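Local coordinates for DUF4276 family protein (Pyrococcus horikoshii, PDB 2P62) that is of unknown function but probably has a Toprim-like fold, a central sheet flanked by helices, at residues A[2-7]-A[88-93]; A[96-101]-A[136-141]. One frame throughout, in Å; residues are numbered along the deposited sequence.

Contact 1 (A[2-7]-A[88-93]); sequences RIKLII and NVEEVY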
ATOM      1  N   ARG A   2     -26.175   0.857  17.389  1.00 28.07           N
ATOM      2  CA  ARG A   2     -25.408   1.928  18.032  1.00 26.97           C
ATOM      3  C   ARG A   2     -24.232   2.184  17.105  1.00 27.34           C
ATOM      4  O   ARG A   2     -23.575   1.245  16.647  1.00 27.15           O
ATOM      5  CB  ARG A   2     -24.863   1.496  19.391  1.00 29.80           C
ATOM      6  CG  ARG A   2     -25.885   1.450  20.491  1.00 31.50           C
ATOM      7  CD  ARG A   2     -25.863   0.109  21.191  1.00 34.26           C
ATOM      8  NE  ARG A   2     -24.571  -0.234  21.791  1.00 37.21           N
ATOM      9  CZ  ARG A   2     -23.878   0.565  22.591  1.00 36.20           C
ATOM     10  NH1 ARG A   2     -24.336   1.768  22.879  1.00 41.64           N
ATOM     11  NH2 ARG A   2     -22.755   0.148  23.151  1.00 35.24           N
ATOM     12  N   ILE A   3     -23.963   3.451  16.830  1.00 26.35           N
ATOM     13  CA  ILE A   3     -22.876   3.801  15.936  1.00 27.37           C
ATOM     14  C   ILE A   3     -21.797   4.602  16.633  1.00 28.11           C
ATOM     15  O   ILE A   3     -22.090   5.565  17.338  1.00 28.76           O
ATOM     16  CB  ILE A   3     -23.360   4.651  14.751  1.00 29.10           C
ATOM     17  CG1 ILE A   3     -24.513   3.970  14.024  1.00 28.71           C
ATOM     18  CG2 ILE A   3     -22.215   4.851  13.773  1.00 29.48           C
ATOM     19  CD1 ILE A   3     -25.108   4.848  12.970  1.00 29.22           C
ATOM     20  N   LYS A   4     -20.550   4.194  16.416  1.00 26.73           N
ATOM     21  CA  LYS A   4     -19.389   4.870  16.973  1.00 25.79           C
ATOM     22  C   LYS A   4     -18.457   5.177  15.804  1.00 27.05           C
ATOM     23  O   LYS A   4     -18.218   4.321  14.950  1.00 27.14           O
ATOM     24  CB  LYS A   4     -18.672   3.971  17.976  1.00 27.16           C
ATOM     25  CG  LYS A   4     -19.548   3.492  19.115  1.00 26.32           C
ATOM     26  CD  LYS A   4     -18.714   2.840  20.190  1.00 25.54           C
ATOM     27  CE  LYS A   4     -19.588   2.306  21.321  1.00 23.97           C
ATOM     28  NZ  LYS A   4     -18.725   1.751  22.403  1.00 21.21           N
ATOM     29  N   LEU A   5     -17.944   6.404  15.764  1.00 26.42           N
ATOM     30  CA  LEU A   5     -17.045   6.834  14.703  1.00 25.22           C
ATOM     31  C   LEU A   5     -15.584   6.840  15.164  1.00 25.52           C
ATOM     32  O   LEU A   5     -15.245   7.404  16.209  1.00 24.43           O
ATOM     33  CB  LEU A   5     -17.447   8.236  14.224  1.00 27.14           C
ATOM     34  CG  LEU A   5     -16.632   8.885  13.099  1.00 29.22           C
ATOM     35  CD1 LEU A   5     -16.703   8.004  11.850  1.00 27.66           C
ATOM     36  CD2 LEU A   5     -17.177  10.284  12.796  1.00 25.41           C
ATOM     37  N   ILE A   6     -14.729   6.194  14.377  1.00 25.18           N
ATOM     38  CA  ILE A   6     -13.302   6.128  14.663  1.00 24.30           C
ATOM     39  C   ILE A   6     -12.538   6.808  13.528  1.00 24.37           C
ATOM     40  O   ILE A   6     -12.599   6.381  12.374  1.00 22.03           O
ATOM     41  CB  ILE A   6     -12.813   4.673  14.801  1.00 23.90           C
ATOM     42  CG1 ILE A   6     -13.638   3.949  15.874  1.00 23.82           C
ATOM     43  CG2 ILE A   6     -11.324   4.669  15.160  1.00 25.60           C
ATOM     44  CD1 ILE A   6     -13.162   2.536  16.213  1.00 20.43           C
ATOM     45  N   ILE A   7     -11.830   7.881  13.869  1.00 25.79           N
ATOM     46  CA  ILE A   7     -11.064   8.647  12.895  1.00 24.81           C
ATOM     47  C   ILE A   7      -9.565   8.476  13.100  1.00 25.35           C
ATOM     48  O   ILE A   7      -9.034   8.806  14.159  1.00 25.51           O
ATOM     49  CB  ILE A   7     -11.385  10.152  12.989  1.00 23.21           C
ATOM     50  CG1 ILE A   7     -12.904  10.371  12.918  1.00 23.54           C
ATOM     51  CG2 ILE A   7     -10.668  10.895  11.855  1.00 23.55           C
ATOM     52  CD1 ILE A   7     -13.343  11.809  13.168  1.00 21.35           C
ATOM     53  N   ASN A  88     -27.393   8.211  14.620  1.00 29.58           N
ATOM     54  CA  ASN A  88     -27.345   7.598  15.933  1.00 28.32           C
ATOM     55  C   ASN A  88     -25.902   7.400  16.411  1.00 26.37           C
ATOM     56  O   ASN A  88     -25.505   6.298  16.802  1.00 25.48           O
ATOM     57  CB  ASN A  88     -28.072   6.258  15.914  1.00 28.51           C
ATOM     58  CG  ASN A  88     -28.346   5.737  17.305  1.00 28.70           C
ATOM     59  OD1 ASN A  88     -28.347   4.531  17.543  1.00 30.45           O
ATOM     60  ND2 ASN A  88     -28.585   6.654  18.239  1.00 28.66           N
ATOM     61  N   VAL A  89     -25.121   8.473  16.388  1.00 25.18           N
ATOM     62  CA  VAL A  89     -23.733   8.412  16.822  1.00 24.59           C
ATOM     63  C   VAL A  89     -23.634   8.824  18.283  1.00 24.29           C
ATOM     64  O   VAL A  89     -24.137   9.873  18.677  1.00 25.56           O
ATOM     65  CB  VAL A  89     -22.836   9.330  15.954  1.00 23.90           C
ATOM     66  CG1 VAL A  89     -21.455   9.477  16.586  1.00 24.44           C
ATOM     67  CG2 VAL A  89     -22.699   8.741  14.568  1.00 21.29           C
ATOM     68  N   GLU A  90     -22.985   7.987  19.081  1.00 24.15           N
ATOM     69  CA  GLU A  90     -22.842   8.257  20.503  1.00 24.83           C
ATOM     70  C   GLU A  90     -21.394   8.477  20.943  1.00 24.36           C
ATOM     71  O   GLU A  90     -21.142   9.048  22.001  1.00 24.21           O
ATOM     72  CB  GLU A  90     -23.462   7.114  21.311  1.00 25.78           C
ATOM     73  CG  GLU A  90     -22.691   5.815  21.282  1.00 25.50           C
ATOM     74  CD  GLU A  90     -23.447   4.698  21.991  1.00 28.37           C
ATOM     75  OE1 GLU A  90     -24.399   4.999  22.744  1.00 29.57           O
ATOM     76  OE2 GLU A  90     -23.086   3.522  21.801  1.00 24.14           O
ATOM     77  N   GLU A  91     -20.441   8.007  20.151  1.00 22.15           N
ATOM     78  CA  GLU A  91     -19.048   8.207  20.504  1.00 23.52           C
ATOM     79  C   GLU A  91     -18.219   8.449  19.257  1.00 22.32           C
ATOM     80  O   GLU A  91     -18.503   7.919  18.178  1.00 22.34           O
ATOM     81  CB  GLU A  91     -18.481   7.005  21.295  1.00 25.07           C
ATOM     82  CG  GLU A  91     -19.306   6.617  22.526  1.00 28.96           C
ATOM     83  CD  GLU A  91     -18.687   5.532  23.399  1.00 32.13           C
ATOM     84  OE1 GLU A  91     -18.159   4.530  22.856  1.00 30.65           O
ATOM     85  OE2 GLU A  91     -18.749   5.676  24.646  1.00 35.41           O
ATOM     86  N   VAL A  92     -17.207   9.288  19.419  1.00 20.50           N
ATOM     87  CA  VAL A  92     -16.293   9.602  18.345  1.00 20.67           C
ATOM     88  C   VAL A  92     -14.887   9.518  18.916  1.00 22.16           C
ATOM     89  O   VAL A  92     -14.581  10.126  19.946  1.00 21.30           O
ATOM     90  CB  VAL A  92     -16.513  11.027  17.775  1.00 19.97           C
ATOM     91  CG1 VAL A  92     -15.447  11.317  16.733  1.00 16.87           C
ATOM     92  CG2 VAL A  92     -17.900  11.147  17.139  1.00 14.88           C
ATOM     93  N   TYR A  93     -14.044   8.736  18.249  1.00 22.68           N
ATOM     94  CA  TYR A  93     -12.657   8.565  18.655  1.00 22.19           C
ATOM     95  C   TYR A  93     -11.762   9.257  17.636  1.00 22.22           C
ATOM     96  O   TYR A  93     -11.936   9.088  16.438  1.00 24.10           O
ATOM     97  CB  TYR A  93     -12.301   7.071  18.738  1.00 20.77           C
ATOM     98  CG  TYR A  93     -13.057   6.338  19.817  1.00 20.70           C
ATOM     99  CD1 TYR A  93     -14.367   5.904  19.599  1.00 21.01           C
ATOM    100  CD2 TYR A  93     -12.508   6.166  21.092  1.00 19.88           C
ATOM    101  CE1 TYR A  93     -15.117   5.334  20.618  1.00 20.35           C
ATOM    102  CE2 TYR A  93     -13.257   5.589  22.127  1.00 19.19           C
ATOM    103  CZ  TYR A  93     -14.563   5.182  21.884  1.00 21.53           C
ATOM    104  OH  TYR A  93     -15.352   4.672  22.900  1.00 22.19           O
TER

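Contact 2 (A[96-101]-A[136-141]); sequences RDVDEG and MGNLTL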
ATOM      1  N   ARG A  96      -4.393  10.101  16.832  1.00 24.98           N
ATOM      2  CA  ARG A  96      -3.286  10.749  16.149  1.00 27.06           C
ATOM      3  C   ARG A  96      -1.989  10.489  16.896  1.00 28.09           C
ATOM      4  O   ARG A  96      -1.984  10.385  18.122  1.00 29.26           O
ATOM      5  CB  ARG A  96      -3.523  12.267  16.063  1.00 26.23           C
ATOM      6  CG  ARG A  96      -2.412  12.996  15.309  1.00 27.15           C
ATOM      7  CD  ARG A  96      -2.659  14.484  15.177  1.00 26.79           C
ATOM      8  NE  ARG A  96      -2.399  15.208  16.424  1.00 29.33           N
ATOM      9  CZ  ARG A  96      -2.472  16.531  16.551  1.00 26.01           C
ATOM     10  NH1 ARG A  96      -2.795  17.287  15.512  1.00 26.36           N
ATOM     11  NH2 ARG A  96      -2.226  17.097  17.720  1.00 27.15           N
ATOM     12  N   ASP A  97      -0.887  10.370  16.163  1.00 28.46           N
ATOM     13  CA  ASP A  97       0.398  10.155  16.815  1.00 29.16           C
ATOM     14  C   ASP A  97       0.619  11.337  17.752  1.00 29.55           C
ATOM     15  O   ASP A  97       0.156  12.449  17.489  1.00 29.39           O
ATOM     16  CB  ASP A  97       1.565  10.146  15.817  1.00 29.62           C
ATOM     17  CG  ASP A  97       1.521   8.985  14.848  1.00 31.70           C
ATOM     18  OD1 ASP A  97       1.018   7.896  15.214  1.00 33.09           O
ATOM     19  OD2 ASP A  97       2.034   9.159  13.716  1.00 32.61           O
ATOM     20  N   VAL A  98       1.339  11.086  18.836  1.00 29.97           N
ATOM     21  CA  VAL A  98       1.675  12.115  19.802  1.00 30.70           C
ATOM     22  C   VAL A  98       2.605  13.148  19.150  1.00 32.01           C
ATOM     23  O   VAL A  98       2.489  14.340  19.405  1.00 33.52           O
ATOM     24  CB  VAL A  98       2.351  11.461  21.036  1.00 31.02           C
ATOM     25  CG1 VAL A  98       2.917  12.521  21.964  1.00 26.82           C
ATOM     26  CG2 VAL A  98       1.336  10.582  21.771  1.00 27.94           C
ATOM     27  N   ASP A  99       3.507  12.670  18.293  1.00 36.33           N
ATOM     28  CA  ASP A  99       4.485  13.494  17.561  1.00 39.33           C
ATOM     29  C   ASP A  99       3.933  14.677  16.805  1.00 40.00           C
ATOM     30  O   ASP A  99       4.510  15.762  16.826  1.00 43.23           O
ATOM     31  CB  ASP A  99       5.208  12.662  16.516  1.00 42.91           C
ATOM     32  CG  ASP A  99       6.194  11.735  17.110  1.00 46.49           C
ATOM     33  OD1 ASP A  99       6.697  10.868  16.362  1.00 48.60           O
ATOM     34  OD2 ASP A  99       6.471  11.879  18.321  1.00 51.57           O
ATOM     35  N   GLU A 100       2.844  14.441  16.089  1.00 39.60           N
ATOM     36  CA  GLU A 100       2.242  15.477  15.278  1.00 39.78           C
ATOM     37  C   GLU A 100       1.584  16.561  16.107  1.00 38.74           C
ATOM     38  O   GLU A 100       1.001  16.289  17.160  1.00 40.59           O
ATOM     39  CB  GLU A 100       1.221  14.864  14.319  1.00 41.28           C
ATOM     40  CG  GLU A 100       1.701  13.608  13.609  1.00 43.85           C
ATOM     41  CD  GLU A 100       0.746  13.162  12.516  1.00 46.80           C
ATOM     42  OE1 GLU A 100      -0.482  13.160  12.753  1.00 48.55           O
ATOM     43  OE2 GLU A 100       1.230  12.809  11.419  1.00 48.98           O
ATOM     44  N   GLY A 101       1.699  17.791  15.609  1.00 37.12           N
ATOM     45  CA  GLY A 101       1.116  18.955  16.254  1.00 34.11           C
ATOM     46  C   GLY A 101       1.249  19.039  17.760  1.00 34.45           C
ATOM     47  O   GLY A 101       2.243  18.611  18.340  1.00 33.85           O
ATOM     48  N   MET A 136      -1.466   8.303  19.979  1.00 28.15           N
ATOM     49  CA  MET A 136      -0.833   7.000  19.797  1.00 29.70           C
ATOM     50  C   MET A 136       0.683   7.059  19.976  1.00 30.88           C
ATOM     51  O   MET A 136       1.338   8.018  19.572  1.00 31.35           O
ATOM     52  CB  MET A 136      -1.157   6.453  18.404  1.00 30.21           C
ATOM     53  CG  MET A 136      -0.553   5.078  18.085  1.00 31.38           C
ATOM     54  SD  MET A 136      -1.294   3.707  19.013  1.00 31.54           S
ATOM     55  CE  MET A 136      -2.947   3.835  18.403  1.00 28.91           C
ATOM     56  N   GLY A 137       1.238   6.026  20.591  1.00 33.01           N
ATOM     57  CA  GLY A 137       2.672   5.991  20.789  1.00 34.76           C
ATOM     58  C   GLY A 137       3.150   6.554  22.112  1.00 36.14           C
ATOM     59  O   GLY A 137       4.284   7.017  22.205  1.00 36.26           O
ATOM     60  N   ASN A 138       2.311   6.525  23.141  1.00 38.07           N
ATOM     61  CA  ASN A 138       2.736   7.047  24.437  1.00 39.82           C
ATOM     62  C   ASN A 138       3.462   5.978  25.246  1.00 38.20           C
ATOM     63  O   ASN A 138       2.879   5.334  26.120  1.00 38.81           O
ATOM     64  CB  ASN A 138       1.546   7.580  25.238  1.00 42.68           C
ATOM     65  CG  ASN A 138       1.573   9.093  25.375  1.00 48.69           C
ATOM     66  OD1 ASN A 138       2.616   9.678  25.690  1.00 52.45           O
ATOM     67  ND2 ASN A 138       0.428   9.737  25.153  1.00 49.92           N
ATOM     68  N   LEU A 139       4.738   5.782  24.938  1.00 36.08           N
ATOM     69  CA  LEU A 139       5.559   4.798  25.639  1.00 35.84           C
ATOM     70  C   LEU A 139       7.021   5.126  25.417  1.00 36.46           C
ATOM     71  O   LEU A 139       7.347   6.116  24.767  1.00 37.07           O
ATOM     72  CB  LEU A 139       5.246   3.362  25.159  1.00 34.41           C
ATOM     73  CG  LEU A 139       5.442   2.834  23.719  1.00 34.75           C
ATOM     74  CD1 LEU A 139       4.814   3.797  22.719  1.00 34.20           C
ATOM     75  CD2 LEU A 139       6.912   2.636  23.409  1.00 34.27           C
ATOM     76  N   THR A 140       7.905   4.319  25.991  1.00 38.72           N
ATOM     77  CA  THR A 140       9.334   4.529  25.817  1.00 39.66           C
ATOM     78  C   THR A 140       9.922   3.246  25.270  1.00 39.54           C
ATOM     79  O   THR A 140       9.866   2.198  25.910  1.00 39.34           O
ATOM     80  CB  THR A 140      10.032   4.884  27.141  1.00 42.10           C
ATOM     81  OG1 THR A 140       9.513   6.127  27.637  1.00 43.92           O
ATOM     82  CG2 THR A 140      11.538   5.030  26.925  1.00 42.10           C
ATOM     83  N   LEU A 141      10.445   3.332  24.056  1.00 39.90           N
ATOM     84  CA  LEU A 141      11.043   2.188  23.391  1.00 43.17           C
ATOM     85  C   LEU A 141      12.530   2.295  23.682  1.00 46.11           C
ATOM     86  O   LEU A 141      13.221   3.149  23.130  1.00 50.06           O
ATOM     87  CB  LEU A 141      10.759   2.279  21.891  1.00 40.72           C
ATOM     88  CG  LEU A 141      11.081   1.146  20.919  1.00 39.16           C
ATOM     89  CD1 LEU A 141      12.491   1.292  20.455  1.00 40.27           C
ATOM     90  CD2 LEU A 141      10.816  -0.214  21.554  1.00 38.24           C
TER

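Contact 1 (A[2-7]-A[88-93])
Ile3, Leu5 and Ile7 exchange backbone hydrogen bonds with residues 88-93 as two neighbouring strands of the central sheet of what is probably a Toprim-like fold, running parallel with axes 4.7 Å apart and 10° from aligned. Ile3 sits opposite Val89 but Leu5 opposite Val92, so strand 89-93 spends one extra residue around Glu90, a beta bulge. Beyond it the pairing is regular: Tyr93 N reaches Leu5 O at 2.7 Å, and Ile7 N reaches Tyr93 O at 2.8 Å. On one face of the sheet, Ile3 CG2 meets Val89 CG2 at 4.0 Å, the side chains crossing at about a right angle, and Leu5 CB rests on Val92 CG2 at 4.1 Å. Helix 71-84, the crossover from strand 58-63 to strand 89-97, covers Leu5 and Val89. The other face is partly polar. Lys4 CG stands anti to the carbonyl carbon (chi1 -57°), and the extended chain beyond lies side by side with Glu91, bringing NZ to Glu91 OE1 at 2.9 Å in a salt bridge. NZ also donates to Met239 O and to Gly241 O of the last residue. An alanine at Lys4 would probably leave Glu91 without its positive mate and the chain's last residues without this tie. Arg2 NH1 and Glu90 OE2 pair as a second salt bridge, though its modelled length is doubtful. Tyr93, stacked on Tyr132, gives its OH to Glu91 OE1 at 2.8 Å, 65° out of the carboxylate plane and from the face opposite Lys4 NZ.

Contact 2 (A[96-101]-A[136-141])
Asp97 and Met136 form a parallel beta bridge, CA to CA 4.5 Å, where strands 89-97 and 129-136 of the central sheet, consistent with a Toprim-like fold, end together. The tight part is backbone. Met136 N donates to Arg96 O at 2.8 Å from 40° above the carbonyl plane, and Met136 O accepts from Val98 N at 3.2 Å, within the plane. Backbone N and O of Met136 are held by strand residue Arg96 and by Val98 just past the strand's end, while its side chain, with CG anti to the backbone N (chi1 -180°), packs on Leu152. Asp97 OD1 lies 4.1 Å from Met136 CB and takes a hydrogen bond from Leu152 N at the start of helix 152-162. Asp97 and Asp99 are spaced as in the DxD motif of Toprim domains, although no metal site is established here. Past the bridge the contact loosens. Buried Gly137 has a phi of 93°, at which a CB would jam against the preceding carbonyl O; on the solvent side, Asn138 centres an inverse gamma turn closed by a weak bond from Leu139 N to Gly137 O. Val98 still touches this turn: its CG2 meets Asn138 ND2 at 3.6 Å, the side chains crossing at about a right angle.

How the contacts relate
Contacts 1 and 2 follow in series along the chain, their centres about 23 Å apart, and strand 89-97 serves both. Contact 1 joins the first part of that strand to strand 2-7, whereas contact 2 joins its last residues to the end of strand 129-136, which borders it on the other side. Together they place three adjacent parallel strands in the middle of the mixed sheet. Helix 71-84 precedes the shared strand. The first contact lies within the sheet, the second where two strands give way to loops, one leading to helix 104-109 and the other to helix 152-162. The shared strand thus carries Asp97 and Asp99, probably the DxD position of a Toprim-like domain, to its C-terminal end.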